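Local coordinates for protein spermidine synthase (Corynebacterium glutamicum ATCC 13032, PDB 3GJY) that probably transfers an aminopropyl group from decarboxylated S-adenosylmethionine to putrescine, yielding spermidine, on a methyltransferase-like fold, at residues A[225-229]-A[230-234]. Residues are numbered along the deposited sequence; the frame is centred on the assembly and turned at random.
Sequences VIADP and PMLKG
Asp-228 follows the strand that ends at Ala-227 and sits at the N-cap position of the one-turn helix 229-232, and its carbonyl O takes a nearly straight bond from Leu-232 N (3.2 Å, 169° at the hydrogen) and a weak, bent one from Met-231 N. Pro-229 O accepts the next helical bond, from Lys-233 N at 2.9 Å, nearly in line with its own C=O. The turn closes at Gly-234, where positive phi and two bonds back into the last turn make a Schellman motif; Gly-234 N to Met-231 O, at 2.9 Å, is one of them. Ser-204 OG also bonds to Met-231 O.

Among the side chains, Leu-232 reaches back to the strand: its CD1 lies 3.7 Å from the methyl CB of Ala-227. CG stands opposite the carbonyl carbon (chi1 -71°), which swings the isobutyl group over the start of the turn, where Leu-206, Trp-278 and Phe-282 also touch it. Met-231, a selenomethionine, folds at chi3 (55°) and brings CE to 3.5 Å from Asp-228 O, so that carbonyl meets a methyl group as well as its two N-H donors. The rings of Pro-229 and Pro-230 run alongside each other in the same direction, with CB of Pro-229 3.5 Å from CD of Pro-230. Lys-233 runs extended beyond CG, its CG passing 3.3 Å from Pro-229 O before the chain continues outward. Asp-228 OD1 forms a salt bridge with Arg-236, just beyond the turn.

Proline suits both opening positions: an N-H there would have no helical acceptor, and the ring holds phi near -60°. The carbonyls of Asp-228 and Pro-229 take the first helical N-H groups, while the pair with Arg-236 probably offsets the Asp-228 charge.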
loop_
_atom_site.group_PDB
_atom_site.type_symbol
_atom_site.label_atom_id
_atom_site.label_comp_id
_atom_site.label_asym_id
_atom_site.label_seq_id
_atom_site.Cartn_x
_atom_site.Cartn_y
_atom_site.Cartn_z
ATOM N N VAL A 225 10.920 7.173 2.550
ATOM C CA VAL A 225 10.267 6.895 1.280
ATOM C C VAL A 225 11.056 5.925 0.398
ATOM O O VAL A 225 12.272 5.747 0.552
ATOM C CB VAL A 225 9.892 8.207 0.475
ATOM C CG1 VAL A 225 9.007 9.189 1.242
ATOM C CG2 VAL A 225 11.065 8.841 -0.118
ATOM N N ILE A 226 10.329 5.291 -0.510
ATOM C CA ILE A 226 10.920 4.569 -1.629
ATOM C C ILE A 226 10.353 5.121 -2.914
ATOM O O ILE A 226 9.146 5.174 -3.111
ATOM C CB ILE A 226 10.667 3.062 -1.529
ATOM C CG1 ILE A 226 11.450 2.445 -0.344
ATOM C CG2 ILE A 226 11.148 2.366 -2.837
ATOM C CD1 ILE A 226 10.945 1.108 0.077
ATOM N N ALA A 227 11.238 5.609 -3.786
ATOM C CA ALA A 227 10.804 6.455 -4.892
ATOM C C ALA A 227 11.266 5.966 -6.225
ATOM O O ALA A 227 12.356 5.382 -6.339
ATOM C CB ALA A 227 11.313 7.897 -4.682
ATOM N N ASP A 228 10.411 6.253 -7.222
ATOM C CA ASP A 228 10.710 6.044 -8.629
ATOM C C ASP A 228 11.498 7.245 -9.128
ATOM O O ASP A 228 10.963 8.339 -9.213
ATOM C CB ASP A 228 9.451 5.947 -9.457
ATOM C CG ASP A 228 9.745 5.598 -10.893
ATOM O OD1 ASP A 228 9.056 4.731 -11.438
ATOM O OD2 ASP A 228 10.668 6.201 -11.481
ATOM N N PRO A 229 12.762 7.029 -9.483
ATOM C CA PRO A 229 13.650 8.140 -9.857
ATOM C C PRO A 229 13.248 8.974 -11.100
ATOM O O PRO A 229 13.333 10.185 -11.040
ATOM C CB PRO A 229 15.015 7.447 -10.022
ATOM C CG PRO A 229 14.927 6.266 -9.116
ATOM C CD PRO A 229 13.496 5.760 -9.340
ATOM N N PRO A 230 12.723 8.352 -12.188
ATOM C CA PRO A 230 12.274 9.229 -13.293
ATOM C C PRO A 230 11.097 10.152 -12.935
ATOM O O PRO A 230 10.917 11.191 -13.565
ATOM C CB PRO A 230 11.809 8.227 -14.353
ATOM C CG PRO A 230 12.636 7.012 -14.106
ATOM C CD PRO A 230 12.656 6.931 -12.585
HETATM N N MSE A 231 10.290 9.774 -11.947
HETATM C CA MSE A 231 9.224 10.652 -11.471
HETATM C C MSE A 231 9.783 11.819 -10.655
HETATM O O MSE A 231 9.403 12.978 -10.867
HETATM C CB MSE A 231 8.200 9.865 -10.661
HETATM C CG MSE A 231 7.122 10.736 -10.054
HETATM SE SE MSE A 231 6.475 9.849 -8.545
HETATM C CE MSE A 231 8.161 9.609 -7.617
ATOM N N LEU A 232 10.708 11.525 -9.746
ATOM C CA LEU A 232 11.440 12.578 -9.025
ATOM C C LEU A 232 12.105 13.556 -9.982
ATOM O O LEU A 232 12.168 14.758 -9.697
ATOM C CB LEU A 232 12.512 11.974 -8.111
ATOM C CG LEU A 232 12.027 11.233 -6.864
ATOM C CD1 LEU A 232 13.244 10.731 -6.111
ATOM C CD2 LEU A 232 11.212 12.106 -5.948
ATOM N N LYS A 233 12.596 13.025 -11.103
ATOM C CA LYS A 233 13.262 13.840 -12.131
ATOM C C LYS A 233 12.267 14.535 -13.066
ATOM O O LYS A 233 12.680 15.160 -14.050
ATOM C CB LYS A 233 14.235 12.987 -12.962
ATOM C CG LYS A 233 15.411 12.427 -12.183
ATOM C CD LYS A 233 16.242 11.514 -13.054
ATOM C CE LYS A 233 17.254 10.778 -12.198
ATOM N NZ LYS A 233 18.350 10.183 -13.008
ATOM N N GLY A 234 10.969 14.411 -12.775
ATOM C CA GLY A 234 9.934 15.069 -13.572
ATOM C C GLY A 234 9.661 14.496 -14.953
ATOM O O GLY A 234 9.020 15.158 -15.785
#